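PDB 1OYG: levansucrase from Bacillus subtilis, which belongs to the levansucrase/invertase family of carbohydrate-active enzymes, built as a five-bladed beta-propeller. Local coordinates for residues 20-25 with 265-270; 351-356 with 362-367. All blocks are in the same frame, centred on the assembly; numbering follows the deposited sequence.

Contact 1: 20-25 with 265-270; sequences ITRHDM and RQESQK
Arg22 and Glu267 reach across between the short helix 22-26 and helix 261-273 on the periphery of the beta-propeller and meet in a side-on salt bridge, the sole pairing between segments 20-25 and 265-270. Their side chains cross at about a right angle, yet the guanidinium and carboxylate planes end up nearly coplanar, 28° apart. NE and NH2 converge on one oxygen, Glu267 OE2. Arg22 NE donates to the anti lone pair of Glu267 OE2 at 2.9 Å, with an N-H...O angle of 157°; Arg22 NH2 donates to the same OE2 over 3.2 Å in a more bent bond. Each chain is folded once to make the approach: Glu267 leaves its helix with CG anti to the backbone N and then turns at chi2 (72°), whereas the arginine turns at chi3. The rest of the guanidinium is held as well, NH1 by Thr310 OG1 and NH2 also by the carbonyl of Thr339, which should fix the rotation of this buried group. At the start of helix 22-26, Thr21 is the N-cap, its OG1 accepting a weak 3.3 Å bond from Asp24 N. Behind the charged groups, the aliphatic Arg22 CD and Glu267 CG come to 3.9 Å.

Contact 2: 351-356 with 362-367; sequences LGYVSN and YKPLNK
Tyr353 and Val354 pair with Pro364 and Lys363 in a beta hairpin of the propeller, where strands 348-355 and 363-374 run antiparallel. Backbone hydrogen bonds set the register. Val354 and Lys363 form the hydrogen-bonded pair, Val354 N to Lys363 O at 2.8 Å and Lys363 N to Val354 O at 2.9 Å; beyond the non-hydrogen-bonded pair of Tyr353 and Pro364, Leu365 N reaches Gly352 O at 3.0 Å. CA-H...O contacts supplement these bonds, with Tyr353 CA 3.2 Å from Lys363 O.

The aromatic contact is a CH-pi interaction: Ser355 CB sits over one face of the Tyr362 ring, 3.5 Å from its centroid and only 12° off the normal. Ser355 OG has the carbonyls of Pro361, its stronger partner, and Ser357 within hydrogen-bonding distance, and these must share its one proton or alternate for it, while Tyr362 OH bonds to Leu358 O, so both polar ends are tied to the loop joining the two strands.

Apolar contacts complete the pairing. Tyr353 CD1 packs against Pro364 CA at 3.5 Å, and on the Val354 side Leu365 CD2 meets Val354 CB at 3.8 Å, the two side chains crossing nearly at right angles.

Strand 326-334 continues the sheet beside 348-355 and touches Val354, Tyr362 and Leu365 through Tyr328, Trp327, Leu329 and Phe330; Tyr353 and Tyr362 also lean on Ile306 and Leu305 of strand 298-307.

Contacts 1 and 2 lie on the same side of the chain's centre, their own centres about 19 Å apart, and segment 20-25, half of contact 1, also touches both segments of contact 2. While Arg22 faces helix 261-273, Ile20 places CG1 3.3 Å from Tyr353 OH, and Asp24 OD2 comes within 3.4 Å of Pro364 CG. Met25 SD makes a looser approach, 4.2 Å from Leu351 CD1. The N-terminal segment is therefore packed between the peripheral helix and the 348-374 hairpin, joining parts of the fold far separated in sequence. A bound calcium ion lies about 13 Å from the Arg22 side chain, too far for direct coordination by that residue.

Contact 1: 20-25 with 265-270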
ATOM      1  N   ILE A  20       3.385  13.241   8.620  1.00  3.95           N
ATOM      2  CA  ILE A  20       2.652  13.880   7.544  1.00  3.93           C
ATOM      3  C   ILE A  20       1.878  14.998   8.221  1.00  3.83           C
ATOM      4  O   ILE A  20       0.908  14.738   8.931  1.00  4.25           O
ATOM      5  CB  ILE A  20       1.723  12.857   6.862  1.00  3.93           C
ATOM      6  CG1 ILE A  20       2.568  11.723   6.267  1.00  3.97           C
ATOM      7  CG2 ILE A  20       0.854  13.529   5.789  1.00  3.42           C
ATOM      8  CD1 ILE A  20       1.781  10.642   5.532  1.00  4.12           C
ATOM      9  N   THR A  21       2.328  16.237   8.036  1.00  3.93           N
ATOM     10  CA  THR A  21       1.812  17.364   8.810  1.00  3.90           C
ATOM     11  C   THR A  21       0.678  18.076   8.102  1.00  3.73           C
ATOM     12  O   THR A  21       0.567  18.043   6.879  1.00  3.87           O
ATOM     13  CB  THR A  21       2.917  18.392   9.122  1.00  4.12           C
ATOM     14  OG1 THR A  21       3.361  19.018   7.913  1.00  4.30           O
ATOM     15  CG2 THR A  21       4.157  17.729   9.705  1.00  4.59           C
ATOM     16  N   ARG A  22      -0.140  18.764   8.887  1.00  3.56           N
ATOM     17  CA  ARG A  22      -1.268  19.498   8.345  1.00  3.47           C
ATOM     18  C   ARG A  22      -0.795  20.616   7.427  1.00  3.75           C
ATOM     19  O   ARG A  22      -1.420  20.884   6.406  1.00  3.62           O
ATOM     20  CB  ARG A  22      -2.116  20.072   9.478  1.00  3.29           C
ATOM     21  CG  ARG A  22      -2.725  19.011  10.384  1.00  2.79           C
ATOM     22  CD  ARG A  22      -3.775  19.542  11.325  1.00  3.04           C
ATOM     23  NE  ARG A  22      -5.002  19.911  10.625  1.00  2.85           N
ATOM     24  CZ  ARG A  22      -5.939  19.051  10.243  1.00  2.84           C
ATOM     25  NH1 ARG A  22      -5.826  17.757  10.507  1.00  2.84           N
ATOM     26  NH2 ARG A  22      -7.013  19.494   9.605  1.00  3.81           N
ATOM     27  N   HIS A  23       0.310  21.265   7.780  1.00  4.13           N
ATOM     28  CA  HIS A  23       0.802  22.370   6.966  1.00  4.47           C
ATOM     29  C   HIS A  23       1.179  21.882   5.571  1.00  4.17           C
ATOM     30  O   HIS A  23       0.859  22.534   4.579  1.00  4.23           O
ATOM     31  CB  HIS A  23       2.004  23.065   7.606  1.00  4.74           C
ATOM     32  CG  HIS A  23       2.614  24.115   6.728  1.00  6.98           C
ATOM     33  ND1 HIS A  23       3.517  23.814   5.731  1.00  9.92           N
ATOM     34  CD2 HIS A  23       2.422  25.454   6.671  1.00  9.68           C
ATOM     35  CE1 HIS A  23       3.872  24.926   5.112  1.00 10.26           C
ATOM     36  NE2 HIS A  23       3.224  25.935   5.664  1.00 10.56           N
ATOM     37  N   ASP A  24       1.860  20.742   5.495  1.00  4.12           N
ATOM     38  CA  ASP A  24       2.280  20.203   4.204  1.00  4.06           C
ATOM     39  C   ASP A  24       1.074  19.807   3.361  1.00  3.86           C
ATOM     40  O   ASP A  24       1.003  20.148   2.184  1.00  4.07           O
ATOM     41  CB  ASP A  24       3.237  19.021   4.389  1.00  4.11           C
ATOM     42  CG  ASP A  24       4.614  19.450   4.886  1.00  4.89           C
ATOM     43  OD1 ASP A  24       4.909  20.667   4.895  1.00  7.50           O
ATOM     44  OD2 ASP A  24       5.466  18.638   5.294  1.00  6.27           O
ATOM     45  N   MET A  25       0.111  19.119   3.972  1.00  3.85           N
ATOM     46  CA  MET A  25      -1.079  18.673   3.254  1.00  3.83           C
ATOM     47  C   MET A  25      -1.909  19.849   2.737  1.00  3.61           C
ATOM     48  O   MET A  25      -2.525  19.752   1.685  1.00  3.65           O
ATOM     49  CB  MET A  25      -1.953  17.783   4.148  1.00  3.91           C
ATOM     50  CG  MET A  25      -1.321  16.458   4.547  1.00  4.59           C
ATOM     51  SD  MET A  25      -0.877  15.383   3.173  1.00  5.48           S
ATOM     52  CE  MET A  25      -2.459  14.992   2.493  1.00  7.09           C
ATOM     53  N   ARG A 265      -1.732  27.362  16.339  1.00  3.08           N
ATOM     54  CA  ARG A 265      -2.834  28.020  17.039  1.00  3.52           C
ATOM     55  C   ARG A 265      -4.036  28.218  16.124  1.00  3.63           C
ATOM     56  O   ARG A 265      -5.168  27.924  16.507  1.00  3.72           O
ATOM     57  CB  ARG A 265      -2.381  29.364  17.608  1.00  3.70           C
ATOM     58  CG  ARG A 265      -1.509  29.228  18.836  1.00  4.86           C
ATOM     59  CD  ARG A 265      -1.088  30.555  19.444  1.00  6.45           C
ATOM     60  NE  ARG A 265      -0.066  30.396  20.477  1.00  7.68           N
ATOM     61  CZ  ARG A 265      -0.040  29.408  21.364  1.00  8.82           C
ATOM     62  N   GLN A 266      -3.778  28.701  14.915  1.00  3.73           N
ATOM     63  CA  GLN A 266      -4.825  28.971  13.937  1.00  3.89           C
ATOM     64  C   GLN A 266      -5.492  27.690  13.446  1.00  3.62           C
ATOM     65  O   GLN A 266      -6.715  27.593  13.414  1.00  3.51           O
ATOM     66  CB  GLN A 266      -4.239  29.721  12.744  1.00  4.43           C
ATOM     67  CG  GLN A 266      -5.263  30.151  11.706  1.00  6.46           C
ATOM     68  CD  GLN A 266      -4.704  31.162  10.725  1.00  9.01           C
ATOM     69  OE1 GLN A 266      -4.076  32.138  11.129  1.00 11.27           O
ATOM     70  NE2 GLN A 266      -4.929  30.930   9.435  1.00 11.00           N
ATOM     71  N   GLU A 267      -4.680  26.714  13.059  1.00  3.20           N
ATOM     72  CA  GLU A 267      -5.185  25.476  12.477  1.00  3.17           C
ATOM     73  C   GLU A 267      -5.866  24.593  13.518  1.00  3.32           C
ATOM     74  O   GLU A 267      -6.898  23.997  13.233  1.00  3.12           O
ATOM     75  CB  GLU A 267      -4.047  24.719  11.784  1.00  2.90           C
ATOM     76  CG  GLU A 267      -4.432  23.379  11.166  1.00  2.96           C
ATOM     77  CD  GLU A 267      -5.272  23.499   9.903  1.00  3.72           C
ATOM     78  OE1 GLU A 267      -5.527  24.626   9.423  1.00  5.64           O
ATOM     79  OE2 GLU A 267      -5.673  22.442   9.369  1.00  4.60           O
ATOM     80  N   SER A 268      -5.290  24.497  14.713  1.00  3.29           N
ATOM     81  CA  SER A 268      -5.872  23.670  15.769  1.00  3.65           C
ATOM     82  C   SER A 268      -7.215  24.212  16.237  1.00  4.20           C
ATOM     83  O   SER A 268      -8.132  23.439  16.495  1.00  4.60           O
ATOM     84  CB  SER A 268      -4.924  23.531  16.961  1.00  3.63           C
ATOM     85  OG  SER A 268      -4.777  24.766  17.639  1.00  3.05           O
ATOM     86  N   GLN A 269      -7.340  25.532  16.349  1.00  4.50           N
ATOM     87  CA  GLN A 269      -8.612  26.116  16.764  1.00  4.94           C
ATOM     88  C   GLN A 269      -9.673  25.915  15.679  1.00  4.82           C
ATOM     89  O   GLN A 269     -10.825  25.641  15.996  1.00  5.22           O
ATOM     90  CB  GLN A 269      -8.463  27.594  17.147  1.00  5.16           C
ATOM     91  CG  GLN A 269      -7.769  27.821  18.503  1.00  6.62           C
ATOM     92  CD  GLN A 269      -8.499  27.174  19.681  1.00  7.75           C
ATOM     93  OE1 GLN A 269      -9.682  27.429  19.898  1.00 11.18           O
ATOM     94  NE2 GLN A 269      -7.789  26.343  20.440  1.00  9.54           N
ATOM     95  N   LYS A 270      -9.282  26.011  14.408  1.00  4.61           N
ATOM     96  CA  LYS A 270     -10.202  25.737  13.302  1.00  4.57           C
ATOM     97  C   LYS A 270     -10.682  24.286  13.344  1.00  4.33           C
ATOM     98  O   LYS A 270     -11.873  24.009  13.197  1.00  4.67           O
ATOM     99  CB  LYS A 270      -9.540  26.018  11.950  1.00  4.60           C
ATOM    100  CG  LYS A 270     -10.501  25.968  10.768  1.00  5.53           C
ATOM    101  CD  LYS A 270      -9.784  26.195   9.452  1.00  6.34           C
TER

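Contact 2: 351-356 with 362-367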
ATOM      1  N   LEU A 351       1.370   9.616  -1.940  1.00  2.98           N
ATOM      2  CA  LEU A 351       2.267  10.517  -1.238  1.00  3.21           C
ATOM      3  C   LEU A 351       3.627   9.849  -1.146  1.00  3.19           C
ATOM      4  O   LEU A 351       3.732   8.631  -1.237  1.00  3.63           O
ATOM      5  CB  LEU A 351       1.724  10.830   0.160  1.00  3.26           C
ATOM      6  CG  LEU A 351       0.291  11.376   0.227  1.00  3.47           C
ATOM      7  CD1 LEU A 351      -0.180  11.480   1.676  1.00  4.12           C
ATOM      8  CD2 LEU A 351       0.187  12.719  -0.474  1.00  4.19           C
ATOM      9  N   GLY A 352       4.666  10.646  -0.952  1.00  2.91           N
ATOM     10  CA  GLY A 352       6.024  10.147  -1.016  1.00  2.80           C
ATOM     11  C   GLY A 352       7.008  10.975  -0.225  1.00  2.97           C
ATOM     12  O   GLY A 352       6.847  12.188  -0.074  1.00  2.50           O
ATOM     13  N   TYR A 353       8.031  10.286   0.271  1.00  2.76           N
ATOM     14  CA  TYR A 353       9.005  10.826   1.209  1.00  2.83           C
ATOM     15  C   TYR A 353      10.367  10.245   0.863  1.00  2.87           C
ATOM     16  O   TYR A 353      10.461   9.209   0.210  1.00  2.86           O
ATOM     17  CB  TYR A 353       8.578  10.506   2.659  1.00  2.93           C
ATOM     18  CG  TYR A 353       7.179  11.009   2.881  1.00  3.12           C
ATOM     19  CD1 TYR A 353       6.958  12.300   3.341  1.00  3.14           C
ATOM     20  CD2 TYR A 353       6.078  10.248   2.500  1.00  3.85           C
ATOM     21  CE1 TYR A 353       5.671  12.800   3.468  1.00  3.69           C
ATOM     22  CE2 TYR A 353       4.792  10.737   2.618  1.00  4.29           C
ATOM     23  CZ  TYR A 353       4.594  12.013   3.099  1.00  4.22           C
ATOM     24  OH  TYR A 353       3.323  12.510   3.205  1.00  4.86           O
ATOM     25  N   VAL A 354      11.417  10.931   1.289  1.00  2.80           N
ATOM     26  CA  VAL A 354      12.775  10.569   0.919  1.00  2.75           C
ATOM     27  C   VAL A 354      13.701  10.659   2.128  1.00  2.86           C
ATOM     28  O   VAL A 354      13.541  11.528   2.988  1.00  2.56           O
ATOM     29  CB  VAL A 354      13.288  11.441  -0.266  1.00  2.83           C
ATOM     30  CG1 VAL A 354      13.313  12.919   0.093  1.00  3.19           C
ATOM     31  CG2 VAL A 354      14.651  10.965  -0.753  1.00  3.42           C
ATOM     32  N   SER A 355      14.655   9.736   2.181  1.00  2.89           N
ATOM     33  CA  SER A 355      15.652   9.683   3.243  1.00  3.20           C
ATOM     34  C   SER A 355      16.978   9.199   2.680  1.00  3.40           C
ATOM     35  O   SER A 355      17.030   8.576   1.626  1.00  3.22           O
ATOM     36  CB  SER A 355      15.189   8.730   4.344  1.00  3.31           C
ATOM     37  OG  SER A 355      16.109   8.708   5.421  1.00  4.22           O
ATOM     38  N   ASN A 356      18.055   9.492   3.391  1.00  3.61           N
ATOM     39  CA  ASN A 356      19.361   8.936   3.065  1.00  4.39           C
ATOM     40  C   ASN A 356      19.541   7.518   3.612  1.00  4.45           C
ATOM     41  O   ASN A 356      20.496   6.837   3.252  1.00  4.82           O
ATOM     42  CB  ASN A 356      20.466   9.852   3.592  1.00  4.35           C
ATOM     43  CG  ASN A 356      20.480  11.207   2.910  1.00  6.28           C
ATOM     44  OD1 ASN A 356      20.006  11.352   1.782  1.00  7.95           O
ATOM     45  ND2 ASN A 356      21.038  12.207   3.588  1.00  8.27           N
ATOM     46  N   TYR A 362      12.568  10.586   7.227  1.00  4.67           N
ATOM     47  CA  TYR A 362      11.970  10.855   5.928  1.00  4.37           C
ATOM     48  C   TYR A 362      11.406  12.267   5.854  1.00  4.58           C
ATOM     49  O   TYR A 362      10.745  12.724   6.787  1.00  4.98           O
ATOM     50  CB  TYR A 362      10.872   9.830   5.649  1.00  4.12           C
ATOM     51  CG  TYR A 362      11.434   8.503   5.218  1.00  3.97           C
ATOM     52  CD1 TYR A 362      11.775   7.530   6.152  1.00  4.21           C
ATOM     53  CD2 TYR A 362      11.666   8.232   3.875  1.00  3.68           C
ATOM     54  CE1 TYR A 362      12.310   6.318   5.758  1.00  4.28           C
ATOM     55  CE2 TYR A 362      12.195   7.024   3.472  1.00  3.45           C
ATOM     56  CZ  TYR A 362      12.516   6.067   4.416  1.00  3.97           C
ATOM     57  OH  TYR A 362      13.044   4.867   4.010  1.00  4.83           O
ATOM     58  N   LYS A 363      11.678  12.948   4.745  1.00  4.47           N
ATOM     59  CA  LYS A 363      11.163  14.294   4.490  1.00  4.82           C
ATOM     60  C   LYS A 363      10.332  14.273   3.200  1.00  4.40           C
ATOM     61  O   LYS A 363      10.541  13.413   2.355  1.00  4.22           O
ATOM     62  CB  LYS A 363      12.316  15.297   4.415  1.00  5.37           C
ATOM     63  CG  LYS A 363      13.150  15.334   5.700  1.00  6.93           C
ATOM     64  CD  LYS A 363      14.227  16.409   5.677  1.00  8.60           C
ATOM     65  CE  LYS A 363      14.884  16.558   7.050  1.00  9.76           C
ATOM     66  NZ  LYS A 363      15.834  17.707   7.119  1.00 11.21           N
ATOM     67  N   PRO A 364       9.371  15.181   3.053  1.00  4.30           N
ATOM     68  CA  PRO A 364       8.430  15.100   1.926  1.00  4.28           C
ATOM     69  C   PRO A 364       9.061  15.331   0.554  1.00  4.12           C
ATOM     70  O   PRO A 364       9.906  16.213   0.389  1.00  4.79           O
ATOM     71  CB  PRO A 364       7.400  16.193   2.240  1.00  4.41           C
ATOM     72  CG  PRO A 364       7.621  16.539   3.675  1.00  5.07           C
ATOM     73  CD  PRO A 364       9.078  16.333   3.925  1.00  4.17           C
ATOM     74  N   LEU A 365       8.647  14.517  -0.416  1.00  3.37           N
ATOM     75  CA  LEU A 365       8.993  14.749  -1.814  1.00  3.26           C
ATOM     76  C   LEU A 365       8.205  15.944  -2.329  1.00  3.00           C
ATOM     77  O   LEU A 365       7.076  16.175  -1.911  1.00  3.14           O
ATOM     78  CB  LEU A 365       8.670  13.524  -2.668  1.00  3.20           C
ATOM     79  CG  LEU A 365       9.595  12.322  -2.491  1.00  3.02           C
ATOM     80  CD1 LEU A 365       9.048  11.097  -3.207  1.00  3.01           C
ATOM     81  CD2 LEU A 365      10.985  12.643  -3.000  1.00  3.71           C
ATOM     82  N   ASN A 366       8.802  16.700  -3.243  1.00  3.11           N
ATOM     83  CA  ASN A 366       8.153  17.866  -3.833  1.00  3.08           C
ATOM     84  C   ASN A 366       7.636  18.847  -2.781  1.00  3.61           C
ATOM     85  O   ASN A 366       6.587  19.472  -2.963  1.00  4.05           O
ATOM     86  CB  ASN A 366       7.025  17.413  -4.759  1.00  2.89           C
ATOM     87  CG  ASN A 366       7.503  16.411  -5.782  1.00  2.80           C
ATOM     88  OD1 ASN A 366       8.472  16.669  -6.486  1.00  3.39           O
ATOM     89  ND2 ASN A 366       6.841  15.259  -5.862  1.00  3.05           N
ATOM     90  N   LYS A 367       8.389  18.953  -1.685  1.00  4.03           N
ATOM     91  CA  LYS A 367       8.116  19.852  -0.553  1.00  4.38           C
ATOM     92  C   LYS A 367       6.924  19.472   0.340  1.00  4.23           C
ATOM     93  O   LYS A 367       6.959  19.739   1.534  1.00  5.04           O
ATOM     94  CB  LYS A 367       7.994  21.310  -1.016  1.00  4.70           C
ATOM     95  CG  LYS A 367       9.237  21.842  -1.715  1.00  6.13           C
ATOM     96  CD  LYS A 367       9.044  23.291  -2.141  1.00  7.86           C
ATOM     97  CE  LYS A 367      10.232  23.826  -2.933  1.00  8.66           C
ATOM     98  NZ  LYS A 367      10.191  25.308  -3.067  1.00 11.10           N
TER